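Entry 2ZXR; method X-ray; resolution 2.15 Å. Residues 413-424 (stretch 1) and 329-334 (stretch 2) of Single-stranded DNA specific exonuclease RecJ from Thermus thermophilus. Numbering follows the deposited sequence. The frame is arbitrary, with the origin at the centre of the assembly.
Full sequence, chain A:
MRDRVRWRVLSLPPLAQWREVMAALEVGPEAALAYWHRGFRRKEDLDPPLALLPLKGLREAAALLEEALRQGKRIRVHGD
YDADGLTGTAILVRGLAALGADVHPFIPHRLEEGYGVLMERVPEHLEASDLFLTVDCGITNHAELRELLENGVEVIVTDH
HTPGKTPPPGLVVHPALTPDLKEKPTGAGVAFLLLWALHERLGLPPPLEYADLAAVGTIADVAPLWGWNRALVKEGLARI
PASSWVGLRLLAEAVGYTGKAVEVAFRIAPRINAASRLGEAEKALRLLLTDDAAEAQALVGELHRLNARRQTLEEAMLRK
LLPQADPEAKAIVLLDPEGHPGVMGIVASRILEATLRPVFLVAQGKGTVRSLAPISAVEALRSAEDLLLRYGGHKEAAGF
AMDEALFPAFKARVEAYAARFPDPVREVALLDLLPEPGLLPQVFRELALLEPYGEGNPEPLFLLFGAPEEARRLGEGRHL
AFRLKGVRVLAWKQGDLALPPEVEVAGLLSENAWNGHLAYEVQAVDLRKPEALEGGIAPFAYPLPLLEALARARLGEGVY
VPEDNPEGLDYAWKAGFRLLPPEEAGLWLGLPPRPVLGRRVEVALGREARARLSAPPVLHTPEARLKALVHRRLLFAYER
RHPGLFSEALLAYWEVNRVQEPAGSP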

# COMPACT_ATOMS: atom_id res chain seq x y z
N ARG A 413 33.18 0.82 -1.26
CA ARG A 413 32.67 2.16 -1.30
C ARG A 413 31.18 2.23 -0.91
O ARG A 413 30.80 2.99 -0.00
CB ARG A 413 32.84 2.72 -2.71
CG ARG A 413 32.61 4.20 -2.80
CD ARG A 413 33.82 4.91 -2.22
NE ARG A 413 34.96 4.77 -3.11
CZ ARG A 413 35.16 5.52 -4.19
NH1 ARG A 413 34.29 6.47 -4.51
NH2 ARG A 413 36.21 5.31 -4.97
N VAL A 414 30.33 1.46 -1.58
CA VAL A 414 28.92 1.55 -1.23
C VAL A 414 28.65 1.01 0.15
O VAL A 414 27.78 1.51 0.85
CB VAL A 414 27.99 0.89 -2.29
CG1 VAL A 414 28.22 1.55 -3.65
CG2 VAL A 414 28.18 -0.58 -2.35
N GLU A 415 29.41 -0.01 0.57
CA GLU A 415 29.23 -0.56 1.91
C GLU A 415 29.52 0.53 2.95
O GLU A 415 28.86 0.59 4.00
CB GLU A 415 30.18 -1.73 2.17
CG GLU A 415 29.86 -3.00 1.42
CD GLU A 415 30.89 -4.09 1.69
OE1 GLU A 415 31.92 -3.80 2.33
OE2 GLU A 415 30.69 -5.25 1.27
N ALA A 416 30.52 1.36 2.65
CA ALA A 416 30.92 2.44 3.54
C ALA A 416 29.89 3.54 3.52
O ALA A 416 29.64 4.17 4.53
CB ALA A 416 32.30 3.01 3.13
N TYR A 417 29.30 3.78 2.36
CA TYR A 417 28.27 4.80 2.27
C TYR A 417 27.10 4.38 3.18
O TYR A 417 26.61 5.17 3.99
CB TYR A 417 27.78 4.94 0.84
CG TYR A 417 26.66 5.93 0.71
CD1 TYR A 417 26.90 7.30 0.85
CD2 TYR A 417 25.35 5.50 0.53
CE1 TYR A 417 25.85 8.21 0.84
CE2 TYR A 417 24.29 6.41 0.51
CZ TYR A 417 24.54 7.76 0.68
OH TYR A 417 23.49 8.64 0.73
N ALA A 418 26.68 3.12 3.06
CA ALA A 418 25.56 2.60 3.85
C ALA A 418 25.84 2.59 5.35
O ALA A 418 24.92 2.75 6.17
CB ALA A 418 25.18 1.18 3.38
N ALA A 419 27.11 2.39 5.70
CA ALA A 419 27.54 2.36 7.09
C ALA A 419 27.33 3.70 7.78
O ALA A 419 27.26 3.77 9.00
CB ALA A 419 29.01 1.94 7.18
N ARG A 420 27.25 4.78 7.01
CA ARG A 420 27.04 6.11 7.56
C ARG A 420 25.60 6.33 8.03
O ARG A 420 25.29 7.36 8.65
CB ARG A 420 27.39 7.16 6.50
CG ARG A 420 28.90 7.28 6.25
CD ARG A 420 29.23 7.91 4.90
NE ARG A 420 28.39 9.07 4.58
CZ ARG A 420 28.53 9.81 3.48
NH1 ARG A 420 29.49 9.52 2.60
NH2 ARG A 420 27.71 10.83 3.25
N PHE A 421 24.72 5.37 7.76
CA PHE A 421 23.33 5.54 8.16
C PHE A 421 22.80 4.48 9.09
O PHE A 421 23.36 3.38 9.21
CB PHE A 421 22.43 5.60 6.92
CG PHE A 421 22.81 6.65 5.94
CD1 PHE A 421 23.92 6.48 5.13
CD2 PHE A 421 22.08 7.82 5.84
CE1 PHE A 421 24.30 7.46 4.21
CE2 PHE A 421 22.45 8.81 4.92
CZ PHE A 421 23.57 8.63 4.11
N PRO A 422 21.73 4.81 9.82
CA PRO A 422 21.14 3.84 10.74
C PRO A 422 20.55 2.70 9.92
O PRO A 422 20.29 2.87 8.73
CB PRO A 422 20.08 4.65 11.50
CG PRO A 422 19.86 5.88 10.64
CD PRO A 422 21.22 6.17 10.08
N ASP A 423 20.36 1.54 10.54
CA ASP A 423 19.78 0.41 9.82
C ASP A 423 18.37 0.72 9.36
O ASP A 423 17.63 1.45 10.03
CB ASP A 423 19.74 -0.82 10.72
CG ASP A 423 21.12 -1.37 11.01
OD1 ASP A 423 21.25 -2.19 11.95
OD2 ASP A 423 22.07 -0.97 10.29
N PRO A 424 17.98 0.19 8.19
CA PRO A 424 16.61 0.46 7.72
C PRO A 424 15.64 -0.33 8.62
O PRO A 424 16.00 -1.39 9.13
CB PRO A 424 16.61 -0.10 6.29
CG PRO A 424 18.08 0.04 5.87
CD PRO A 424 18.81 -0.40 7.12
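Stretch 2 (329-334) AKAIVL

Stretch 2 enters as an extended loop, with Lys-330 turned briefly to helical backbone angles (-72/-18), and becomes a β-strand at Ile-332 that continues beyond Leu-334. It lies along one side of the helix carried by stretch 1, and the two chains run in opposite senses: Lys-330 is nearest Ala-418, Ala-331 nearest Glu-415, and Val-333 reaches back to Val-414. The extended backbone from Ala-331 onward alternates, so the CA-to-CB bonds of Ala-331, just before the strand, and Val-333, within it, point toward the helix while that of Ile-332 points away.

Lys-330 covers the most surface. Its CB lies 3.7 Å from Ala-418 CB, and its CG passes 3.8 Å from Ala-419 CA, so the aliphatic part of the chain packs along the helix where small alanines leave room. The amino group then reaches the loop beyond the helix, where Lys-330 NZ meets Asp-423 OD2 at 3.2 Å in a salt bridge whose hydrogen bond is weak. A long, flexible lysine suits this place because it joins an apolar stem to a charged tip.

Ala-331 is buried against the helix. Its methyl stands 3.9 Å from that of Ala-418 (CB to CB) and 4.3 Å from Glu-415 CA. The backbones lie close here, and each close pair includes an alanine, whose lone methyl takes little room: Ala-331 CA is 5.3 Å from Glu-415 CA, and Lys-330 CA is 5.5 Å from Ala-418 CA. Ala-418 CB also sits 3.4 Å from Lys-330 O. This is a packing contact, since a methyl group offers that carbonyl no conventional hydrogen bond.

Farther along the strand the spacing is filled by branched side chains. Val-333 CG2 touches Val-414 CG2 at 3.4 Å, a tight apolar contact between two buried residues. No backbone hydrogen bond links the stretches; side-chain packing dominates, with the salt bridge at its margin.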

# COMPACT_ATOMS: atom_id res chain seq x y z
N ALA A 329 25.04 -7.12 6.80
CA ALA A 329 25.82 -6.16 6.04
C ALA A 329 24.96 -4.92 5.83
O ALA A 329 23.75 -5.02 5.68
CB ALA A 329 26.23 -6.75 4.69
N LYS A 330 25.58 -3.75 5.82
CA LYS A 330 24.82 -2.53 5.64
C LYS A 330 24.34 -2.41 4.20
O LYS A 330 23.42 -1.65 3.90
CB LYS A 330 25.69 -1.32 6.02
CG LYS A 330 25.55 -0.85 7.48
CD LYS A 330 25.65 -1.99 8.49
CE LYS A 330 25.48 -1.47 9.93
NZ LYS A 330 24.87 -2.51 10.83
N ALA A 331 24.96 -3.17 3.30
CA ALA A 331 24.58 -3.15 1.90
C ALA A 331 24.96 -4.48 1.28
O ALA A 331 26.02 -5.01 1.58
CB ALA A 331 25.28 -2.01 1.17
N ILE A 332 24.07 -5.03 0.46
CA ILE A 332 24.33 -6.28 -0.22
C ILE A 332 24.80 -5.91 -1.63
O ILE A 332 24.10 -5.20 -2.37
CB ILE A 332 23.06 -7.14 -0.20
CG1 ILE A 332 22.71 -7.44 1.26
CG2 ILE A 332 23.28 -8.45 -0.94
CD1 ILE A 332 21.48 -8.30 1.43
N VAL A 333 26.00 -6.36 -1.98
CA VAL A 333 26.59 -6.03 -3.27
C VAL A 333 27.08 -7.30 -3.90
O VAL A 333 28.03 -7.92 -3.43
CB VAL A 333 27.75 -5.00 -3.08
CG1 VAL A 333 28.18 -4.41 -4.43
CG2 VAL A 333 27.30 -3.89 -2.15
N LEU A 334 26.42 -7.70 -4.97
CA LEU A 334 26.77 -8.95 -5.62
C LEU A 334 27.03 -8.79 -7.10
O LEU A 334 26.47 -7.91 -7.76
CB LEU A 334 25.66 -9.97 -5.36
CG LEU A 334 25.28 -10.02 -3.88
CD1 LEU A 334 23.95 -10.78 -3.68
CD2 LEU A 334 26.41 -10.69 -3.09